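Local coordinates for protein monovalent Na+/H+ antiporter subunit A (Dietzia sp. DQ12-45-1b, PDB 7D3U) that probably exchanges sodium ions for protons across the cell membrane, as the antiporter-like subunit A of a multi-subunit Mrp complex, at residues Y104-L118 with P232-A245. Numbering follows the deposited sequence.
Sequences YYGLMTLFAASMLGL and PVSAYLHAAAMVKA. With LMT (dodecyl-beta-D-maltoside), chain T; LMT (dodecyl-beta-D-maltoside), chain C.
Phe111 and Tyr236 are the two large bumps here, each pushed from its own helix toward the other. The short segments of helices 104-118 and 232-240 run almost parallel, 7° apart, but their axes come no closer than 11.4 Å. Large side chains therefore span the distance. The two rings lie obliquely, with planes at 81° and centroids 5.7 Å apart. Ala241 CB sits over one face of the Phe111 ring, 3.6 Å from its centroid, and also lies over the rim of one Tyr236 face. This small methyl thus fills the corner between the rings. Leu237 CD1 meets the Phe111 edge.

Tyr236 has CG anti to its backbone N (chi1 -156°), which sends the ring across to the other helix. There Ala112 N lies at the ring edge, in plane, and Ala112 CB touches the hydroxyl end. Tyr236 OH is hydrogen-bonded to Val80 O, so its polar end is satisfied inside the protein. A leucine here would probably open a gap beside Ala112 and leave Val80 O without this donor.

Met108, bent at chi2 and chi3, curls toward the second helix. Its CE packs 3.5 Å from Tyr236 CD2, and its SD lies obliquely to that ring in a Met-aromatic contact. SD also touches Val233 CG2. The same Val233 methyl touches Tyr104 CE2. Pro232 CB lies at the edge of the Tyr104 ring, near OH.

The second helix is interrupted around Ala241 and Met242. Met115 CG and SD lie beside Ala241 O in this break, and Leu118 CD2 meets Ala245 CB 3.5 Å away. Helix 124-142 also touches Val233, Leu237 and Met242. This is buried packing between transmembrane helices, one of them broken midway, as in the antiporter-like subunits of Mrp complexes and complex I.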
ATOM      1  N   TYR B 104     -23.825 -19.275  27.347  1.00 82.98           N
ATOM      2  CA  TYR B 104     -23.849 -20.727  27.230  1.00 82.98           C
ATOM      3  C   TYR B 104     -25.045 -21.201  26.414  1.00 82.98           C
ATOM      4  O   TYR B 104     -24.905 -22.074  25.552  1.00 82.98           O
ATOM      5  CB  TYR B 104     -23.858 -21.357  28.624  1.00 82.98           C
ATOM      6  CG  TYR B 104     -24.196 -22.828  28.648  1.00 82.98           C
ATOM      7  CD1 TYR B 104     -25.512 -23.257  28.758  1.00 82.98           C
ATOM      8  CD2 TYR B 104     -23.201 -23.787  28.587  1.00 82.98           C
ATOM      9  CE1 TYR B 104     -25.824 -24.594  28.784  1.00 82.98           C
ATOM     10  CE2 TYR B 104     -23.506 -25.128  28.618  1.00 82.98           C
ATOM     11  CZ  TYR B 104     -24.818 -25.525  28.715  1.00 82.98           C
ATOM     12  OH  TYR B 104     -25.128 -26.861  28.744  1.00 82.98           O
ATOM     13  N   TYR B 105     -26.226 -20.637  26.668  1.00 80.50           N
ATOM     14  CA  TYR B 105     -27.429 -21.104  25.984  1.00 80.50           C
ATOM     15  C   TYR B 105     -27.470 -20.615  24.543  1.00 80.50           C
ATOM     16  O   TYR B 105     -27.811 -21.376  23.631  1.00 80.50           O
ATOM     17  CB  TYR B 105     -28.672 -20.656  26.748  1.00 80.50           C
ATOM     18  CG  TYR B 105     -28.915 -21.458  28.000  1.00 80.50           C
ATOM     19  CD1 TYR B 105     -29.358 -22.768  27.929  1.00 80.50           C
ATOM     20  CD2 TYR B 105     -28.695 -20.908  29.253  1.00 80.50           C
ATOM     21  CE1 TYR B 105     -29.578 -23.506  29.068  1.00 80.50           C
ATOM     22  CE2 TYR B 105     -28.913 -21.640  30.397  1.00 80.50           C
ATOM     23  CZ  TYR B 105     -29.354 -22.938  30.299  1.00 80.50           C
ATOM     24  OH  TYR B 105     -29.574 -23.674  31.437  1.00 80.50           O
ATOM     25  N   GLY B 106     -27.126 -19.347  24.315  1.00 81.22           N
ATOM     26  CA  GLY B 106     -27.091 -18.816  22.964  1.00 81.22           C
ATOM     27  C   GLY B 106     -26.142 -19.548  22.044  1.00 81.22           C
ATOM     28  O   GLY B 106     -26.252 -19.416  20.822  1.00 81.22           O
ATOM     29  N   LEU B 107     -25.208 -20.314  22.600  1.00 78.77           N
ATOM     30  CA  LEU B 107     -24.321 -21.158  21.814  1.00 78.77           C
ATOM     31  C   LEU B 107     -24.791 -22.603  21.753  1.00 78.77           C
ATOM     32  O   LEU B 107     -24.782 -23.206  20.679  1.00 78.77           O
ATOM     33  CB  LEU B 107     -22.903 -21.113  22.383  1.00 78.77           C
ATOM     34  CG  LEU B 107     -22.126 -19.827  22.123  1.00 78.77           C
ATOM     35  CD1 LEU B 107     -20.756 -19.899  22.761  1.00 78.77           C
ATOM     36  CD2 LEU B 107     -22.009 -19.592  20.634  1.00 78.77           C
ATOM     37  N   MET B 108     -25.221 -23.167  22.881  1.00 80.82           N
ATOM     38  CA  MET B 108     -25.628 -24.565  22.893  1.00 80.82           C
ATOM     39  C   MET B 108     -26.929 -24.795  22.137  1.00 80.82           C
ATOM     40  O   MET B 108     -27.201 -25.930  21.730  1.00 80.82           O
ATOM     41  CB  MET B 108     -25.757 -25.055  24.332  1.00 80.82           C
ATOM     42  CG  MET B 108     -24.437 -25.446  24.958  1.00 80.82           C
ATOM     43  SD  MET B 108     -23.859 -27.030  24.338  1.00 80.82           S
ATOM     44  CE  MET B 108     -25.263 -28.053  24.751  1.00 80.82           C
ATOM     45  N   THR B 109     -27.736 -23.755  21.937  1.00 80.26           N
ATOM     46  CA  THR B 109     -28.907 -23.866  21.078  1.00 80.26           C
ATOM     47  C   THR B 109     -28.599 -23.467  19.642  1.00 80.26           C
ATOM     48  O   THR B 109     -29.203 -24.003  18.709  1.00 80.26           O
ATOM     49  CB  THR B 109     -30.052 -23.011  21.621  1.00 80.26           C
ATOM     50  OG1 THR B 109     -29.729 -21.628  21.457  1.00 80.26           O
ATOM     51  CG2 THR B 109     -30.289 -23.300  23.086  1.00 80.26           C
ATOM     52  N   LEU B 110     -27.672 -22.527  19.445  1.00 79.67           N
ATOM     53  CA  LEU B 110     -27.179 -22.263  18.100  1.00 79.67           C
ATOM     54  C   LEU B 110     -26.401 -23.454  17.561  1.00 79.67           C
ATOM     55  O   LEU B 110     -26.351 -23.665  16.346  1.00 79.67           O
ATOM     56  CB  LEU B 110     -26.311 -21.006  18.090  1.00 79.67           C
ATOM     57  CG  LEU B 110     -25.801 -20.516  16.737  1.00 79.67           C
ATOM     58  CD1 LEU B 110     -26.045 -19.029  16.598  1.00 79.67           C
ATOM     59  CD2 LEU B 110     -24.327 -20.829  16.581  1.00 79.67           C
ATOM     60  N   PHE B 111     -25.788 -24.239  18.450  1.00 78.27           N
ATOM     61  CA  PHE B 111     -25.196 -25.504  18.039  1.00 78.27           C
ATOM     62  C   PHE B 111     -26.245 -26.434  17.452  1.00 78.27           C
ATOM     63  O   PHE B 111     -26.022 -27.035  16.394  1.00 78.27           O
ATOM     64  CB  PHE B 111     -24.514 -26.172  19.231  1.00 78.27           C
ATOM     65  CG  PHE B 111     -23.268 -26.922  18.875  1.00 78.27           C
ATOM     66  CD1 PHE B 111     -22.916 -27.124  17.555  1.00 78.27           C
ATOM     67  CD2 PHE B 111     -22.442 -27.420  19.866  1.00 78.27           C
ATOM     68  CE1 PHE B 111     -21.768 -27.811  17.231  1.00 78.27           C
ATOM     69  CE2 PHE B 111     -21.292 -28.106  19.548  1.00 78.27           C
ATOM     70  CZ  PHE B 111     -20.954 -28.304  18.228  1.00 78.27           C
ATOM     71  N   ALA B 112     -27.391 -26.561  18.120  1.00 77.55           N
ATOM     72  CA  ALA B 112     -28.469 -27.393  17.606  1.00 77.55           C
ATOM     73  C   ALA B 112     -29.013 -26.853  16.291  1.00 77.55           C
ATOM     74  O   ALA B 112     -29.334 -27.630  15.389  1.00 77.55           O
ATOM     75  CB  ALA B 112     -29.590 -27.497  18.636  1.00 77.55           C
ATOM     76  N   ALA B 113     -29.115 -25.531  16.160  1.00 77.50           N
ATOM     77  CA  ALA B 113     -29.608 -24.956  14.912  1.00 77.50           C
ATOM     78  C   ALA B 113     -28.639 -25.213  13.767  1.00 77.50           C
ATOM     79  O   ALA B 113     -29.060 -25.537  12.651  1.00 77.50           O
ATOM     80  CB  ALA B 113     -29.853 -23.460  15.084  1.00 77.50           C
ATOM     81  N   SER B 114     -27.337 -25.089  14.025  1.00 76.97           N
ATOM     82  CA  SER B 114     -26.356 -25.346  12.979  1.00 76.97           C
ATOM     83  C   SER B 114     -26.325 -26.822  12.605  1.00 76.97           C
ATOM     84  O   SER B 114     -26.188 -27.167  11.426  1.00 76.97           O
ATOM     85  CB  SER B 114     -24.977 -24.873  13.431  1.00 76.97           C
ATOM     86  OG  SER B 114     -24.969 -23.476  13.656  1.00 76.97           O
ATOM     87  N   MET B 115     -26.473 -27.711  13.589  1.00 78.98           N
ATOM     88  CA  MET B 115     -26.552 -29.134  13.279  1.00 78.98           C
ATOM     89  C   MET B 115     -27.795 -29.449  12.462  1.00 78.98           C
ATOM     90  O   MET B 115     -27.742 -30.244  11.516  1.00 78.98           O
ATOM     91  CB  MET B 115     -26.540 -29.957  14.562  1.00 78.98           C
ATOM     92  CG  MET B 115     -25.196 -30.544  14.892  1.00 78.98           C
ATOM     93  SD  MET B 115     -24.361 -31.211  13.441  1.00 78.98           S
ATOM     94  CE  MET B 115     -25.179 -32.792  13.272  1.00 78.98           C
ATOM     95  N   LEU B 116     -28.927 -28.839  12.819  1.00 77.72           N
ATOM     96  CA  LEU B 116     -30.149 -29.019  12.046  1.00 77.72           C
ATOM     97  C   LEU B 116     -29.961 -28.546  10.613  1.00 77.72           C
ATOM     98  O   LEU B 116     -30.385 -29.219   9.669  1.00 77.72           O
ATOM     99  CB  LEU B 116     -31.300 -28.267  12.712  1.00 77.72           C
ATOM    100  CG  LEU B 116     -32.704 -28.646  12.257  1.00 77.72           C
ATOM    101  CD1 LEU B 116     -32.888 -30.131  12.397  1.00 77.72           C
ATOM    102  CD2 LEU B 116     -33.744 -27.910  13.070  1.00 77.72           C
ATOM    103  N   GLY B 117     -29.321 -27.392  10.433  1.00 76.64           N
ATOM    104  CA  GLY B 117     -29.027 -26.921   9.092  1.00 76.64           C
ATOM    105  C   GLY B 117     -28.095 -27.840   8.332  1.00 76.64           C
ATOM    106  O   GLY B 117     -28.199 -27.959   7.108  1.00 76.64           O
ATOM    107  N   LEU B 118     -27.175 -28.498   9.037  1.00 75.04           N
ATOM    108  CA  LEU B 118     -26.245 -29.399   8.366  1.00 75.04           C
ATOM    109  C   LEU B 118     -26.937 -30.677   7.914  1.00 75.04           C
ATOM    110  O   LEU B 118     -26.743 -31.125   6.780  1.00 75.04           O
ATOM    111  CB  LEU B 118     -25.070 -29.718   9.287  1.00 75.04           C
ATOM    112  CG  LEU B 118     -24.092 -30.790   8.816  1.00 75.04           C
ATOM    113  CD1 LEU B 118     -23.575 -30.475   7.430  1.00 75.04           C
ATOM    114  CD2 LEU B 118     -22.947 -30.889   9.788  1.00 75.04           C
ATOM    115  N   PRO B 232     -21.716 -30.526  30.041  1.00 79.59           N
ATOM    116  CA  PRO B 232     -22.874 -30.608  29.136  1.00 79.59           C
ATOM    117  C   PRO B 232     -22.526 -30.312  27.689  1.00 79.59           C
ATOM    118  O   PRO B 232     -23.054 -30.978  26.788  1.00 79.59           O
ATOM    119  CB  PRO B 232     -23.848 -29.568  29.705  1.00 79.59           C
ATOM    120  CG  PRO B 232     -23.434 -29.391  31.094  1.00 79.59           C
ATOM    121  CD  PRO B 232     -21.948 -29.500  31.069  1.00 79.59           C
ATOM    122  N   VAL B 233     -21.650 -29.341  27.430  1.00 79.92           N
ATOM    123  CA  VAL B 233     -21.236 -29.097  26.053  1.00 79.92           C
ATOM    124  C   VAL B 233     -20.409 -30.271  25.550  1.00 79.92           C
ATOM    125  O   VAL B 233     -20.421 -30.590  24.360  1.00 79.92           O
ATOM    126  CB  VAL B 233     -20.472 -27.765  25.927  1.00 79.92           C
ATOM    127  CG1 VAL B 233     -19.943 -27.583  24.519  1.00 79.92           C
ATOM    128  CG2 VAL B 233     -21.324 -26.592  26.357  1.00 79.92           C
ATOM    129  N   SER B 234     -19.709 -30.955  26.458  1.00 79.28           N
ATOM    130  CA  SER B 234     -19.010 -32.177  26.075  1.00 79.28           C
ATOM    131  C   SER B 234     -19.998 -33.282  25.731  1.00 79.28           C
ATOM    132  O   SER B 234     -19.797 -34.029  24.767  1.00 79.28           O
ATOM    133  CB  SER B 234     -18.077 -32.625  27.198  1.00 79.28           C
ATOM    134  OG  SER B 234     -16.818 -31.987  27.098  1.00 79.28           O
ATOM    135  N   ALA B 235     -21.075 -33.398  26.510  1.00 78.73           N
ATOM    136  CA  ALA B 235     -22.116 -34.376  26.213  1.00 78.73           C
ATOM    137  C   ALA B 235     -22.705 -34.133  24.833  1.00 78.73           C
ATOM    138  O   ALA B 235     -22.853 -35.064  24.036  1.00 78.73           O
ATOM    139  CB  ALA B 235     -23.210 -34.317  27.278  1.00 78.73           C
ATOM    140  N   TYR B 236     -23.041 -32.881  24.535  1.00 79.35           N
ATOM    141  CA  TYR B 236     -23.607 -32.572  23.227  1.00 79.35           C
ATOM    142  C   TYR B 236     -22.588 -32.807  22.118  1.00 79.35           C
ATOM    143  O   TYR B 236     -22.879 -33.491  21.131  1.00 79.35           O
ATOM    144  CB  TYR B 236     -24.112 -31.133  23.194  1.00 79.35           C
ATOM    145  CG  TYR B 236     -25.180 -30.903  22.154  1.00 79.35           C
ATOM    146  CD1 TYR B 236     -25.978 -31.949  21.715  1.00 79.35           C
ATOM    147  CD2 TYR B 236     -25.384 -29.648  21.606  1.00 79.35           C
ATOM    148  CE1 TYR B 236     -26.955 -31.747  20.766  1.00 79.35           C
ATOM    149  CE2 TYR B 236     -26.359 -29.438  20.654  1.00 79.35           C
ATOM    150  CZ  TYR B 236     -27.140 -30.492  20.238  1.00 79.35           C
ATOM    151  OH  TYR B 236     -28.113 -30.289  19.288  1.00 79.35           O
ATOM    152  N   LEU B 237     -21.380 -32.262  22.275  1.00 78.00           N
ATOM    153  CA  LEU B 237     -20.355 -32.363  21.244  1.00 78.00           C
ATOM    154  C   LEU B 237     -19.959 -33.806  20.974  1.00 78.00           C
ATOM    155  O   LEU B 237     -19.510 -34.126  19.870  1.00 78.00           O
ATOM    156  CB  LEU B 237     -19.137 -31.544  21.669  1.00 78.00           C
ATOM    157  CG  LEU B 237     -18.111 -31.102  20.632  1.00 78.00           C
ATOM    158  CD1 LEU B 237     -17.556 -29.748  21.025  1.00 78.00           C
ATOM    159  CD2 LEU B 237     -16.992 -32.116  20.525  1.00 78.00           C
ATOM    160  N   HIS B 238     -20.113 -34.686  21.959  1.00 79.05           N
ATOM    161  CA  HIS B 238     -19.743 -36.085  21.791  1.00 79.05           C
ATOM    162  C   HIS B 238     -20.915 -36.979  21.422  1.00 79.05           C
ATOM    163  O   HIS B 238     -20.714 -37.980  20.729  1.00 79.05           O
ATOM    164  CB  HIS B 238     -19.090 -36.619  23.068  1.00 79.05           C
ATOM    165  CG  HIS B 238     -17.709 -36.091  23.305  1.00 79.05           C
ATOM    166  ND1 HIS B 238     -17.372 -34.772  23.098  1.00 79.05           N
ATOM    167  CD2 HIS B 238     -16.581 -36.706  23.731  1.00 79.05           C
ATOM    168  CE1 HIS B 238     -16.096 -34.596  23.389  1.00 79.05           C
ATOM    169  NE2 HIS B 238     -15.593 -35.753  23.775  1.00 79.05           N
ATOM    170  N   ALA B 239     -22.130 -36.667  21.874  1.00 76.88           N
ATOM    171  CA  ALA B 239     -23.270 -37.500  21.499  1.00 76.88           C
ATOM    172  C   ALA B 239     -23.686 -37.221  20.060  1.00 76.88           C
ATOM    173  O   ALA B 239     -23.538 -38.079  19.185  1.00 76.88           O
ATOM    174  CB  ALA B 239     -24.439 -37.265  22.457  1.00 76.88           C
ATOM    175  N   ALA B 240     -24.219 -36.025  19.796  1.00 78.56           N
ATOM    176  CA  ALA B 240     -24.381 -35.561  18.417  1.00 78.56           C
ATOM    177  C   ALA B 240     -24.408 -34.032  18.418  1.00 78.56           C
ATOM    178  O   ALA B 240     -25.474 -33.426  18.538  1.00 78.56           O
ATOM    179  CB  ALA B 240     -25.641 -36.137  17.790  1.00 78.56           C
ATOM    180  N   ALA B 241     -23.235 -33.416  18.286  1.00 80.61           N
ATOM    181  CA  ALA B 241     -23.207 -32.010  17.901  1.00 80.61           C
ATOM    182  C   ALA B 241     -22.161 -31.735  16.831  1.00 80.61           C
ATOM    183  O   ALA B 241     -22.397 -30.957  15.905  1.00 80.61           O
ATOM    184  CB  ALA B 241     -22.964 -31.119  19.116  1.00 80.61           C
ATOM    185  N   MET B 242     -21.003 -32.340  16.958  1.00 80.72           N
ATOM    186  CA  MET B 242     -19.977 -32.139  15.944  1.00 80.72           C
ATOM    187  C   MET B 242     -19.312 -33.435  15.515  1.00 80.72           C
ATOM    188  O   MET B 242     -18.982 -33.588  14.338  1.00 80.72           O
ATOM    189  CB  MET B 242     -18.918 -31.150  16.442  1.00 80.72           C
ATOM    190  CG  MET B 242     -17.936 -30.727  15.369  1.00 80.72           C
ATOM    191  SD  MET B 242     -16.829 -29.418  15.907  1.00 80.72           S
ATOM    192  CE  MET B 242     -16.460 -29.992  17.554  1.00 80.72           C
ATOM    193  N   VAL B 243     -19.106 -34.374  16.441  1.00 77.37           N
ATOM    194  CA  VAL B 243     -18.478 -35.632  16.070  1.00 77.37           C
ATOM    195  C   VAL B 243     -19.403 -36.474  15.207  1.00 77.37           C
ATOM    196  O   VAL B 243     -18.933 -37.356  14.480  1.00 77.37           O
ATOM    197  CB  VAL B 243     -18.043 -36.406  17.323  1.00 77.37           C
ATOM    198  CG1 VAL B 243     -17.062 -35.583  18.135  1.00 77.37           C
ATOM    199  CG2 VAL B 243     -19.246 -36.783  18.154  1.00 77.37           C
ATOM    200  N   LYS B 244     -20.710 -36.226  15.264  1.00 76.85           N
ATOM    201  CA  LYS B 244     -21.633 -36.871  14.344  1.00 76.85           C
ATOM    202  C   LYS B 244     -21.773 -36.121  13.032  1.00 76.85           C
ATOM    203  O   LYS B 244     -22.354 -36.666  12.091  1.00 76.85           O
ATOM    204  CB  LYS B 244     -23.011 -37.026  14.982  1.00 76.85           C
ATOM    205  CG  LYS B 244     -23.041 -37.974  16.155  1.00 76.85           C
ATOM    206  CD  LYS B 244     -22.221 -39.215  15.902  1.00 76.85           C
ATOM    207  CE  LYS B 244     -22.401 -40.206  17.032  1.00 76.85           C
ATOM    208  NZ  LYS B 244     -21.371 -41.272  16.983  1.00 76.85           N
ATOM    209  N   ALA B 245     -21.263 -34.892  12.941  1.00 77.01           N
ATOM    210  CA  ALA B 245     -21.303 -34.172  11.674  1.00 77.01           C
ATOM    211  C   ALA B 245     -20.488 -34.900  10.614  1.00 77.01           C
ATOM    212  O   ALA B 245     -20.954 -35.108   9.487  1.00 77.01           O
ATOM    213  CB  ALA B 245     -20.792 -32.746  11.868  1.00 77.01           C
TER
HETATM  214  C1  LMT T1203     -23.381 -12.626  29.714  1.00 82.26           C
HETATM  215  C2  LMT T1203     -24.455 -12.386  28.697  1.00 82.26           C
HETATM  216  C3  LMT T1203     -24.039 -12.453  27.265  1.00 82.26           C
HETATM  217  C4  LMT T1203     -25.236 -12.096  26.428  1.00 82.26           C
HETATM  218  C5  LMT T1203     -24.946 -12.335  24.986  1.00 82.26           C
HETATM  219  C6  LMT T1203     -25.077 -13.776  24.618  1.00 82.26           C
HETATM  220  C7  LMT T1203     -24.551 -13.993  23.232  1.00 82.26           C
HETATM  221  C8  LMT T1203     -25.034 -15.307  22.729  1.00 82.26           C
HETATM  222  C9  LMT T1203     -26.099 -15.207  21.687  1.00 82.26           C
HETATM  223  C10 LMT T1203     -25.778 -16.220  20.626  1.00 82.26           C
HETATM  224  C11 LMT T1203     -26.917 -16.398  19.674  1.00 82.26           C
HETATM  225  C12 LMT T1203     -27.010 -15.270  18.705  1.00 82.26           C
HETATM  226  C1B LMT C1214     -33.003 -10.375  -1.529  1.00 92.73           C
HETATM  227  C2B LMT C1214     -32.809  -9.730  -2.924  1.00 92.73           C
HETATM  228  C3B LMT C1214     -31.443  -9.013  -3.064  1.00 92.73           C
HETATM  229  C4B LMT C1214     -30.726  -8.771  -1.708  1.00 92.73           C
HETATM  230  C5B LMT C1214     -31.767  -8.503  -0.598  1.00 92.73           C
HETATM  231  C6B LMT C1214     -32.320  -7.081  -0.714  1.00 92.73           C
HETATM  232  O1B LMT C1214     -32.189 -11.516  -1.404  1.00 92.73           O
HETATM  233  O2B LMT C1214     -32.920 -10.723  -3.861  1.00 92.73           O
HETATM  234  O3B LMT C1214     -31.556  -7.864  -3.808  1.00 92.73           O
HETATM  235  O4' LMT C1214     -29.936  -9.848  -1.361  1.00 92.73           O
HETATM  236  O5B LMT C1214     -32.817  -9.456  -0.480  1.00 92.73           O
HETATM  237  O6B LMT C1214     -32.186  -6.424   0.482  1.00 92.73           O
HETATM  238  C1' LMT C1214     -34.377 -14.408   0.712  1.00 92.73           C
HETATM  239  C2' LMT C1214     -34.213 -13.009   1.356  1.00 92.73           C
HETATM  240  C3' LMT C1214     -33.022 -12.213   0.750  1.00 92.73           C
HETATM  241  C4' LMT C1214     -32.658 -12.652  -0.683  1.00 92.73           C
HETATM  242  C5' LMT C1214     -33.955 -13.206  -1.330  1.00 92.73           C
HETATM  243  C6' LMT C1214     -33.860 -13.473  -2.810  1.00 92.73           C
HETATM  244  O1' LMT C1214     -33.346 -15.222   1.089  1.00 92.73           O
HETATM  245  O2' LMT C1214     -35.385 -12.293   1.204  1.00 92.73           O
HETATM  246  O3' LMT C1214     -31.921 -12.322   1.550  1.00 92.73           O
HETATM  247  O5' LMT C1214     -34.389 -14.399  -0.719  1.00 92.73           O
HETATM  248  O6' LMT C1214     -32.554 -13.246  -3.154  1.00 92.73           O
HETATM  249  C1  LMT C1214     -33.472 -15.763   2.381  1.00 92.73           C
HETATM  250  C2  LMT C1214     -32.068 -15.864   2.892  1.00 92.73           C
HETATM  251  C3  LMT C1214     -31.539 -17.243   3.087  1.00 92.73           C
HETATM  252  C4  LMT C1214     -30.792 -17.261   4.393  1.00 92.73           C
HETATM  253  C5  LMT C1214     -29.340 -17.040   4.157  1.00 92.73           C
HETATM  254  C6  LMT C1214     -28.496 -17.703   5.192  1.00 92.73           C
HETATM  255  C7  LMT C1214     -28.751 -19.180   5.187  1.00 92.73           C
HETATM  256  C8  LMT C1214     -27.739 -19.842   6.049  1.00 92.73           C
HETATM  257  C9  LMT C1214     -28.087 -21.237   6.441  1.00 92.73           C
HETATM  258  C10 LMT C1214     -27.171 -21.617   7.568  1.00 92.73           C
HETATM  259  C11 LMT C1214     -27.649 -22.844   8.270  1.00 92.73           C
HETATM  260  C12 LMT C1214     -27.755 -23.999   7.339  1.00 92.73           C